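Local coordinates for glutaredoxin (PDB 5CAX), which reduces protein disulfides in a coenzyme M-dependent reaction, as a glutaredoxin-like methanoredoxin from a methanogenic archaeon, at residues A[23-28]-A[61-66]; A[38-41]-A[46-49]; A[85-88]-A[93-96]. All coordinates share one frame; numbering follows the deposited sequence.

Contact 1 of 3, residues A[23-28]-A[61-66]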
ATOM      1  N   VAL A  23      -0.546   3.783  -3.081  1.00 55.08           N
ATOM      2  CA  VAL A  23       0.043   2.482  -3.344  1.00 55.95           C
ATOM      3  C   VAL A  23       0.293   1.734  -2.038  1.00 56.17           C
ATOM      4  O   VAL A  23       1.040   2.202  -1.181  1.00 57.54           O
ATOM      5  CB  VAL A  23       1.366   2.623  -4.155  1.00 53.36           C
ATOM      6  CG1 VAL A  23       1.893   1.262  -4.540  1.00 53.83           C
ATOM      7  CG2 VAL A  23       1.145   3.505  -5.375  1.00 53.96           C
ATOM      8  N   MET A  24      -0.335   0.574  -1.876  1.00 58.28           N
ATOM      9  CA  MET A  24      -0.107  -0.222  -0.676  1.00 54.17           C
ATOM     10  C   MET A  24       0.802  -1.421  -0.911  1.00 57.61           C
ATOM     11  O   MET A  24       0.561  -2.233  -1.807  1.00 55.56           O
ATOM     12  CB  MET A  24      -1.431  -0.704  -0.093  1.00 56.69           C
ATOM     13  CG  MET A  24      -1.311  -1.352   1.297  1.00 56.45           C
ATOM     14  SD  MET A  24      -2.592  -2.598   1.558  1.00 59.77           S
ATOM     15  CE  MET A  24      -1.963  -3.982   0.587  1.00 56.90           C
ATOM     16  N   TYR A  25       1.847  -1.528  -0.095  1.00 56.47           N
ATOM     17  CA  TYR A  25       2.709  -2.692  -0.124  1.00 57.31           C
ATOM     18  C   TYR A  25       2.335  -3.599   1.018  1.00 59.41           C
ATOM     19  O   TYR A  25       2.269  -3.162   2.168  1.00 60.18           O
ATOM     20  CB  TYR A  25       4.181  -2.285  -0.055  1.00 58.13           C
ATOM     21  CG  TYR A  25       4.636  -1.465  -1.250  1.00 59.87           C
ATOM     22  CD1 TYR A  25       5.378  -2.045  -2.275  1.00 61.27           C
ATOM     23  CD2 TYR A  25       4.320  -0.113  -1.355  1.00 61.00           C
ATOM     24  CE1 TYR A  25       5.799  -1.300  -3.377  1.00 62.34           C
ATOM     25  CE2 TYR A  25       4.734   0.647  -2.455  1.00 61.38           C
ATOM     26  CZ  TYR A  25       5.469   0.048  -3.459  1.00 62.66           C
ATOM     27  OH  TYR A  25       5.872   0.800  -4.547  1.00 63.82           O
ATOM     28  N   GLY A  26       2.044  -4.858   0.709  1.00 55.92           N
ATOM     29  CA  GLY A  26       1.677  -5.796   1.753  1.00 56.60           C
ATOM     30  C   GLY A  26       2.226  -7.195   1.565  1.00 62.86           C
ATOM     31  O   GLY A  26       2.940  -7.485   0.590  1.00 58.78           O
ATOM     32  N   LEU A  27       1.889  -8.072   2.512  1.00 57.76           N
ATOM     33  CA  LEU A  27       2.178  -9.494   2.371  1.00 58.78           C
ATOM     34  C   LEU A  27       0.852 -10.227   2.247  1.00 57.29           C
ATOM     35  O   LEU A  27      -0.076  -9.935   3.004  1.00 57.86           O
ATOM     36  CB  LEU A  27       2.985 -10.003   3.563  1.00 59.55           C
ATOM     37  CG  LEU A  27       4.255  -9.192   3.839  1.00 59.95           C
ATOM     38  CD1 LEU A  27       4.907  -9.610   5.161  1.00 60.71           C
ATOM     39  CD2 LEU A  27       5.239  -9.244   2.673  1.00 56.85           C
ATOM     40  N   SER A  28       0.754 -11.149   1.286  1.00 59.03           N
ATOM     41  CA  SER A  28      -0.518 -11.836   0.979  1.00 61.90           C
ATOM     42  C   SER A  28      -0.958 -12.739   2.126  1.00 62.58           C
ATOM     43  O   SER A  28      -2.121 -13.144   2.215  1.00 64.74           O
ATOM     44  CB  SER A  28      -0.415 -12.663  -0.307  1.00 63.23           C
ATOM     45  OG  SER A  28       0.264 -13.880  -0.077  1.00 64.77           O
ATOM     46  N   SER A  61      12.712  -7.804  -4.492  1.00 67.30           N
ATOM     47  CA  SER A  61      13.818  -7.074  -3.883  1.00 69.33           C
ATOM     48  C   SER A  61      13.732  -5.584  -4.214  1.00 67.80           C
ATOM     49  O   SER A  61      14.173  -4.743  -3.442  1.00 64.36           O
ATOM     50  CB  SER A  61      15.152  -7.642  -4.346  1.00 72.04           C
ATOM     51  OG  SER A  61      16.205  -6.769  -4.001  1.00 74.81           O
ATOM     52  N   ASN A  62      13.192  -5.259  -5.381  1.00 85.80           N
ATOM     53  CA  ASN A  62      12.963  -3.861  -5.732  1.00 85.14           C
ATOM     54  C   ASN A  62      11.916  -3.239  -4.821  1.00 81.38           C
ATOM     55  O   ASN A  62      12.129  -2.175  -4.238  1.00 83.08           O
ATOM     56  CB  ASN A  62      12.513  -3.735  -7.187  1.00 84.35           C
ATOM     57  CG  ASN A  62      13.603  -4.103  -8.172  1.00 90.80           C
ATOM     58  OD1 ASN A  62      14.793  -4.042  -7.852  1.00 95.48           O
ATOM     59  ND2 ASN A  62      13.202  -4.518  -9.373  1.00 91.00           N
ATOM     60  N   ALA A  63      10.801  -3.946  -4.660  1.00 72.84           N
ATOM     61  CA  ALA A  63       9.675  -3.472  -3.856  1.00 65.46           C
ATOM     62  C   ALA A  63      10.099  -3.249  -2.397  1.00 66.50           C
ATOM     63  O   ALA A  63       9.642  -2.309  -1.743  1.00 65.33           O
ATOM     64  CB  ALA A  63       8.505  -4.460  -3.949  1.00 59.85           C
ATOM     65  N   ILE A  64      10.972  -4.113  -1.891  1.00 69.82           N
ATOM     66  CA  ILE A  64      11.480  -3.979  -0.531  1.00 72.26           C
ATOM     67  C   ILE A  64      12.260  -2.672  -0.333  1.00 76.55           C
ATOM     68  O   ILE A  64      12.097  -1.985   0.689  1.00 77.29           O
ATOM     69  CB  ILE A  64      12.390  -5.166  -0.166  1.00 75.63           C
ATOM     70  CG1 ILE A  64      11.560  -6.422   0.070  1.00 73.82           C
ATOM     71  CG2 ILE A  64      13.203  -4.858   1.073  1.00 77.52           C
ATOM     72  CD1 ILE A  64      10.492  -6.221   1.077  1.00 70.25           C
ATOM     73  N   LYS A  65      13.096  -2.344  -1.321  1.00 71.79           N
ATOM     74  CA  LYS A  65      13.936  -1.146  -1.320  1.00 72.22           C
ATOM     75  C   LYS A  65      13.111   0.137  -1.386  1.00 69.47           C
ATOM     76  O   LYS A  65      13.488   1.160  -0.822  1.00 70.63           O
ATOM     77  CB  LYS A  65      14.919  -1.199  -2.491  1.00 74.73           C
ATOM     78  CG  LYS A  65      16.305  -0.678  -2.176  1.00 77.94           C
ATOM     79  CD  LYS A  65      17.364  -1.707  -2.545  1.00 81.84           C
ATOM     80  CE  LYS A  65      17.213  -2.130  -3.997  1.00 81.06           C
ATOM     81  NZ  LYS A  65      18.369  -2.925  -4.485  1.00 84.78           N
ATOM     82  N   GLN A  66      11.998   0.089  -2.099  1.00 59.01           N
ATOM     83  CA  GLN A  66      11.091   1.218  -2.139  1.00 62.88           C
ATOM     84  C   GLN A  66      10.430   1.425  -0.778  1.00 59.32           C
ATOM     85  O   GLN A  66      10.343   2.546  -0.280  1.00 60.95           O
ATOM     86  CB  GLN A  66      10.047   1.005  -3.252  1.00 60.62           C
ATOM     87  CG  GLN A  66       8.729   1.806  -3.167  1.00 56.41           C
ATOM     88  CD  GLN A  66       8.842   3.243  -3.633  1.00 59.40           C
ATOM     89  OE1 GLN A  66       9.946   3.810  -3.729  1.00 62.15           O
ATOM     90  NE2 GLN A  66       7.692   3.835  -3.966  1.00 57.65           N
TER
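Tyr25 meets Ala63 and Gln66 in a small, buried strand-to-helix packing contact of the glutaredoxin (thioredoxin-like) fold, where an inner strand of the sheet, 22-26, faces helix 57-70. Tyr25 does the reaching. With its CG beside the backbone N and anti to the carbonyl carbon (chi1 -64°), the ring spans the space to the helix, whose backbone stays well back: the nearest CA atoms, of Tyr25 and Ala63, are 7.9 Å apart. Ala63 sits at the ring's edge, near its plane, its CB 4.2 Å from Tyr25 CE1. Gln66 comes one turn further along the helix, crossing the tyrosine at about a right angle, with its amide plane tilted 63° from the ring. With CG anti to the backbone N (chi1 159°), its CG methylene lies against the phenol end of Tyr25, and a bend at chi2 turns the amide so that Gln66 NE2 passes 3.6 Å from Tyr25 OH. The contact is van der Waals packing; Tyr25 OH bonds instead to Asp7 O, and Gln66 OE1 weakly to Arg69 NH1. On the other face of the sheet, Met24 packs on helix 31-43. The closest approach across the contact is Tyr25 OH to Gln66 CG, 3.3 Å.

Contact 2 of 3, residues A[38-41]-A[46-49]; sequences KLLT and DFEY. With CD (cadmium ion), chain F.
Leu40 lies over one face of the Phe47 ring, and Thr41 meets the same ring at its edge. The main interaction is CH-pi: Leu40 CB is 3.6 Å from the centroid of the Phe47 ring and only 16° off its normal, displaced somewhat toward the rim on the CZ side. Farther round the same ring the leucine adds a methyl, CD1, 3.7 Å from Phe47 CE1, and this branch spreads the contact over the other half of the hexagon. Thr41 OG1 stands in the ring plane, 3.7 Å from Phe47 CZ, and bonds weakly back to Lys37 O one helical turn earlier, which occupies the hydroxyl within its own helix. Phe47 itself has CG between the backbone N and the carbonyl carbon (chi1 76°), a torsion that turns the ring face to Leu40.

Next to it in the chain, Asp46 turns away from the helix and works on the outside: its OD1 binds a cadmium ion at 2.6 Å, and its OD2 accepts a 3.2 Å hydrogen bond from a water that is also a ligand of this metal. Lys12 lies at long ion-pair range of the same carboxylate, which may steady its charge a little.

Val14 and Ile22 also pack on Phe47, while Leu40 reaches Met24 of strand 22-26 and Ile95 and Leu99 of helix 92-99. The contact thus closes the second half of the beta-alpha-beta unit 22-26, 31-43, 48-51, with helix 92-99 alongside.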
ATOM      1  N   LYS A  38      -8.443  -4.102   1.895  1.00 56.35           N
ATOM      2  CA  LYS A  38      -9.896  -4.230   2.003  1.00 58.04           C
ATOM      3  C   LYS A  38     -10.512  -2.911   2.462  1.00 57.52           C
ATOM      4  O   LYS A  38     -11.601  -2.545   2.048  1.00 58.62           O
ATOM      5  CB  LYS A  38     -10.266  -5.332   2.992  1.00 59.53           C
ATOM      6  CG  LYS A  38     -11.762  -5.579   3.155  1.00 61.78           C
ATOM      7  CD  LYS A  38     -12.030  -6.472   4.362  1.00 70.31           C
ATOM      8  CE  LYS A  38     -13.474  -6.998   4.412  1.00 74.25           C
ATOM      9  NZ  LYS A  38     -14.542  -5.944   4.464  1.00 74.97           N
ATOM     10  N   LEU A  39      -9.800  -2.200   3.329  1.00 62.04           N
ATOM     11  CA  LEU A  39     -10.260  -0.902   3.811  1.00 66.61           C
ATOM     12  C   LEU A  39     -10.266   0.106   2.668  1.00 65.05           C
ATOM     13  O   LEU A  39     -11.243   0.824   2.467  1.00 62.08           O
ATOM     14  CB  LEU A  39      -9.385  -0.398   4.957  1.00 61.63           C
ATOM     15  CG  LEU A  39      -9.567   1.097   5.234  1.00 68.90           C
ATOM     16  CD1 LEU A  39     -10.973   1.399   5.737  1.00 72.05           C
ATOM     17  CD2 LEU A  39      -8.527   1.622   6.208  1.00 68.85           C
ATOM     18  N   LEU A  40      -9.154   0.145   1.939  1.00 55.63           N
ATOM     19  CA  LEU A  40      -9.016   0.965   0.759  1.00 54.91           C
ATOM     20  C   LEU A  40     -10.103   0.601  -0.272  1.00 56.34           C
ATOM     21  O   LEU A  40     -10.665   1.456  -0.940  1.00 56.64           O
ATOM     22  CB  LEU A  40      -7.610   0.789   0.187  1.00 54.45           C
ATOM     23  CG  LEU A  40      -6.415   1.272   1.020  1.00 53.80           C
ATOM     24  CD1 LEU A  40      -5.107   0.643   0.504  1.00 52.43           C
ATOM     25  CD2 LEU A  40      -6.296   2.780   1.012  1.00 52.10           C
ATOM     26  N   THR A  41     -10.393  -0.684  -0.404  1.00 75.49           N
ATOM     27  CA  THR A  41     -11.477  -1.128  -1.276  1.00 76.39           C
ATOM     28  C   THR A  41     -12.845  -0.668  -0.756  1.00 77.68           C
ATOM     29  O   THR A  41     -13.709  -0.245  -1.536  1.00 79.85           O
ATOM     30  CB  THR A  41     -11.434  -2.650  -1.460  1.00 77.78           C
ATOM     31  OG1 THR A  41     -10.382  -2.957  -2.387  1.00 77.66           O
ATOM     32  CG2 THR A  41     -12.736  -3.168  -2.039  1.00 81.08           C
ATOM     33  N   ASP A  46      -9.366   5.122  -5.584  1.00 58.45           N
ATOM     34  CA  ASP A  46      -8.455   4.715  -6.635  1.00 53.89           C
ATOM     35  C   ASP A  46      -7.070   4.466  -6.029  1.00 55.78           C
ATOM     36  O   ASP A  46      -6.500   5.372  -5.410  1.00 51.60           O
ATOM     37  CB  ASP A  46      -8.410   5.810  -7.705  1.00 55.40           C
ATOM     38  CG  ASP A  46      -7.991   5.299  -9.061  1.00 55.92           C
ATOM     39  OD1 ASP A  46      -8.883   4.781  -9.755  1.00 57.48           O
ATOM     40  OD2 ASP A  46      -6.800   5.430  -9.432  1.00 55.68           O
ATOM     41  N   PHE A  47      -6.547   3.248  -6.187  1.00 53.85           N
ATOM     42  CA  PHE A  47      -5.232   2.853  -5.642  1.00 54.13           C
ATOM     43  C   PHE A  47      -4.564   1.598  -6.271  1.00 51.40           C
ATOM     44  O   PHE A  47      -5.123   0.890  -7.083  1.00 52.72           O
ATOM     45  CB  PHE A  47      -5.345   2.663  -4.121  1.00 49.08           C
ATOM     46  CG  PHE A  47      -6.022   1.376  -3.691  1.00 51.38           C
ATOM     47  CD1 PHE A  47      -5.273   0.311  -3.200  1.00 50.13           C
ATOM     48  CD2 PHE A  47      -7.402   1.247  -3.735  1.00 51.25           C
ATOM     49  CE1 PHE A  47      -5.889  -0.857  -2.786  1.00 59.10           C
ATOM     50  CE2 PHE A  47      -8.020   0.077  -3.322  1.00 53.74           C
ATOM     51  CZ  PHE A  47      -7.264  -0.978  -2.846  1.00 51.74           C
ATOM     52  N   GLU A  48      -3.341   1.323  -5.861  1.00 58.62           N
ATOM     53  CA  GLU A  48      -2.623   0.165  -6.368  1.00 55.39           C
ATOM     54  C   GLU A  48      -2.228  -0.649  -5.168  1.00 54.17           C
ATOM     55  O   GLU A  48      -1.983  -0.079  -4.104  1.00 53.57           O
ATOM     56  CB  GLU A  48      -1.361   0.565  -7.146  1.00 54.98           C
ATOM     57  CG  GLU A  48      -1.551   0.717  -8.659  1.00 61.95           C
ATOM     58  CD  GLU A  48      -1.481  -0.582  -9.443  1.00 66.19           C
ATOM     59  OE1 GLU A  48      -1.421  -1.668  -8.844  1.00 67.53           O
ATOM     60  OE2 GLU A  48      -1.416  -0.515 -10.686  1.00 70.30           O
ATOM     61  N   TYR A  49      -2.207  -1.971  -5.283  1.00 46.67           N
ATOM     62  CA  TYR A  49      -1.535  -2.722  -4.240  1.00 40.48           C
ATOM     63  C   TYR A  49      -0.622  -3.793  -4.792  1.00 39.92           C
ATOM     64  O   TYR A  49      -0.879  -4.363  -5.844  1.00 42.62           O
ATOM     65  CB  TYR A  49      -2.511  -3.315  -3.238  1.00 47.78           C
ATOM     66  CG  TYR A  49      -3.427  -4.410  -3.699  1.00 49.62           C
ATOM     67  CD1 TYR A  49      -3.097  -5.763  -3.522  1.00 50.05           C
ATOM     68  CD2 TYR A  49      -4.649  -4.106  -4.249  1.00 47.23           C
ATOM     69  CE1 TYR A  49      -3.975  -6.774  -3.913  1.00 47.65           C
ATOM     70  CE2 TYR A  49      -5.500  -5.094  -4.632  1.00 50.38           C
ATOM     71  CZ  TYR A  49      -5.184  -6.415  -4.465  1.00 49.99           C
ATOM     72  OH  TYR A  49      -6.121  -7.326  -4.880  1.00 53.63           O
TER
HETATM   73 CD    CD F 202      -7.566   4.046 -11.859  1.00 55.25          CD
HETATM   74  O   HOH W   1      -6.307   6.244 -12.522  1.00 30.00           O

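Contact 3 of 3, residues A[85-88]-A[93-96]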
ATOM      1  N   LYS A  85       4.152  10.637   1.385  1.00 69.25           N
ATOM      2  CA  LYS A  85       3.848  10.280   2.761  1.00 70.17           C
ATOM      3  C   LYS A  85       3.633   8.779   2.847  1.00 66.92           C
ATOM      4  O   LYS A  85       3.199   8.142   1.894  1.00 64.21           O
ATOM      5  CB  LYS A  85       2.615  11.041   3.299  1.00 72.85           C
ATOM      6  CG  LYS A  85       2.782  12.561   3.401  1.00 76.77           C
ATOM      7  CD  LYS A  85       1.419  13.279   3.488  1.00 80.42           C
ATOM      8  CE  LYS A  85       0.592  13.142   2.195  1.00 80.92           C
ATOM      9  NZ  LYS A  85      -0.599  14.058   2.110  1.00 82.85           N
ATOM     10  N   ALA A  86       3.960   8.215   3.993  1.00 56.49           N
ATOM     11  CA  ALA A  86       3.724   6.810   4.221  1.00 54.30           C
ATOM     12  C   ALA A  86       2.938   6.611   5.522  1.00 54.12           C
ATOM     13  O   ALA A  86       3.119   7.317   6.500  1.00 53.47           O
ATOM     14  CB  ALA A  86       5.033   6.040   4.243  1.00 49.75           C
ATOM     15  N   ILE A  87       2.009   5.673   5.466  1.00 59.61           N
ATOM     16  CA  ILE A  87       1.244   5.222   6.599  1.00 62.69           C
ATOM     17  C   ILE A  87       1.707   3.801   6.856  1.00 62.34           C
ATOM     18  O   ILE A  87       1.566   2.930   5.984  1.00 59.45           O
ATOM     19  CB  ILE A  87      -0.278   5.266   6.326  1.00 62.34           C
ATOM     20  CG1 ILE A  87      -0.726   6.707   6.030  1.00 63.71           C
ATOM     21  CG2 ILE A  87      -1.062   4.669   7.498  1.00 62.50           C
ATOM     22  CD1 ILE A  87      -2.158   6.845   5.507  1.00 61.91           C
ATOM     23  N   VAL A  88       2.308   3.585   8.025  1.00 55.20           N
ATOM     24  CA  VAL A  88       2.806   2.276   8.419  1.00 52.37           C
ATOM     25  C   VAL A  88       1.752   1.607   9.328  1.00 53.67           C
ATOM     26  O   VAL A  88       1.332   2.177  10.332  1.00 56.57           O
ATOM     27  CB  VAL A  88       4.183   2.391   9.137  1.00 55.99           C
ATOM     28  CG1 VAL A  88       4.771   1.022   9.402  1.00 57.16           C
ATOM     29  CG2 VAL A  88       5.159   3.195   8.294  1.00 56.92           C
ATOM     30  N   LYS A  93      -8.288   5.321  10.864  1.00 76.54           N
ATOM     31  CA  LYS A  93      -8.572   6.757  10.970  1.00 81.07           C
ATOM     32  C   LYS A  93      -7.510   7.551  10.206  1.00 74.55           C
ATOM     33  O   LYS A  93      -7.819   8.460   9.445  1.00 73.49           O
ATOM     34  CB  LYS A  93      -8.653   7.221  12.436  1.00 80.36           C
ATOM     35  CG  LYS A  93      -8.599   8.747  12.595  1.00 82.55           C
ATOM     36  CD  LYS A  93      -8.882   9.240  14.022  1.00 93.09           C
ATOM     37  CE  LYS A  93      -7.637   9.251  14.904  1.00 91.43           C
ATOM     38  NZ  LYS A  93      -7.858   9.977  16.183  1.00 96.46           N
ATOM     39  N   GLN A  94      -6.256   7.171  10.403  1.00 92.71           N
ATOM     40  CA  GLN A  94      -5.135   7.830   9.764  1.00 91.98           C
ATOM     41  C   GLN A  94      -5.229   7.742   8.247  1.00 88.96           C
ATOM     42  O   GLN A  94      -5.004   8.724   7.550  1.00 82.74           O
ATOM     43  CB  GLN A  94      -3.832   7.217  10.280  1.00 86.68           C
ATOM     44  CG  GLN A  94      -2.548   7.762   9.677  1.00 81.13           C
ATOM     45  CD  GLN A  94      -1.348   7.429  10.537  1.00 77.60           C
ATOM     46  OE1 GLN A  94      -1.461   7.367  11.772  1.00 80.85           O
ATOM     47  NE2 GLN A  94      -0.220   7.100   9.893  1.00 69.65           N
ATOM     48  N   ILE A  95      -5.586   6.574   7.735  1.00 82.26           N
ATOM     49  CA  ILE A  95      -5.762   6.425   6.299  1.00 79.41           C
ATOM     50  C   ILE A  95      -6.990   7.215   5.818  1.00 79.09           C
ATOM     51  O   ILE A  95      -6.931   7.935   4.819  1.00 68.67           O
ATOM     52  CB  ILE A  95      -5.902   4.942   5.900  1.00 73.01           C
ATOM     53  CG1 ILE A  95      -4.577   4.206   6.144  1.00 64.97           C
ATOM     54  CG2 ILE A  95      -6.379   4.822   4.443  1.00 63.99           C
ATOM     55  CD1 ILE A  95      -4.698   2.708   6.110  1.00 56.04           C
ATOM     56  N   ARG A  96      -8.099   7.068   6.537  1.00 84.04           N
ATOM     57  CA  ARG A  96      -9.329   7.780   6.222  1.00 82.51           C
ATOM     58  C   ARG A  96      -9.086   9.289   6.191  1.00 85.33           C
ATOM     59  O   ARG A  96      -9.504   9.985   5.265  1.00 82.40           O
ATOM     60  CB  ARG A  96     -10.419   7.429   7.235  1.00 84.56           C
ATOM     61  CG  ARG A  96     -11.009   6.041   7.032  1.00 77.93           C
ATOM     62  CD  ARG A  96     -12.099   5.753   8.034  1.00 81.68           C
ATOM     63  NE  ARG A  96     -13.194   6.682   7.841  1.00 82.94           N
ATOM     64  CZ  ARG A  96     -14.330   6.362   7.234  1.00 82.60           C
ATOM     65  NH1 ARG A  96     -14.512   5.119   6.791  1.00 79.87           N
ATOM     66  NH2 ARG A  96     -15.281   7.281   7.083  1.00 87.41           N
TER
HETATM   67  O   HOH W   2       2.421   5.659   9.815  1.00 42.53           O
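Ile87 and Ile95 are the closest backbone pair between strand 85-88 and helix 92-99, their CA atoms 7.1 Å apart where the chain folds back after a short loop. Ile87 points at the helix and does most of the filling. Its CG1 is anti to the carbonyl carbon and its chi2 is extended (170°), which sends CD1 forward to Ile95, 3.6 Å from Ile95 CG1 and nearly as close to the helix backbone at Ile95 CA. The two isoleucines meet at a slant, and the second branch, Ile87 CG2, also reaches Ile95 CG1, at 3.8 Å.

Gln94 flanks this pair. With CG anti to the backbone N (chi1 178°) and the chain extended beyond it, the glutamine runs past Ile87 in the opposite direction, so that its amide end lies beside the strand, Gln94 NE2 being 3.5 Å from Ile87 CG2. That amide nitrogen donates weakly to a water 3.0 Å from Gln94 NE2, and the same water accepts a firmer bond from Val88 N at 2.7 Å.

Replacing Ile87 with an alanine would remove both branches that reach the helix and would probably open a gap against Ile95 while leaving the Gln94 chain freer to turn.

Ile95 continues inward to Thr36, Leu39 and Leu40 of helix 31-43. The chemistry is divided: a buried aliphatic join attaches the C-terminal helix to an edge strand of the sheet, while beside it one water accepts from Val88 N and, weakly, from Gln94 NE2, giving the backbone N-H of Val88 a partner.

In the fold
From the N terminus, strand 22-26 opens the long loop that contact 1 closes on helix 57-70. Nested inside that loop, contact 2 closes a short connection between helix 31-43 and strand 48-51. Contact 3 follows in series, closing another short loop between strand 85-88 and helix 92-99; none of the loops cross. Contacts 1 and 2 lie on opposite sides of the chain's centre but meet through the sheet, where Met24 N and Glu48 O, 2.8 Å apart, probably hydrogen-bond. Contacts 2 and 3 touch through Leu39 and Leu40 against Ile95, joining helix 31-43 to helix 92-99. All three reach the same sheet, while contacts 1 and 3 do not touch.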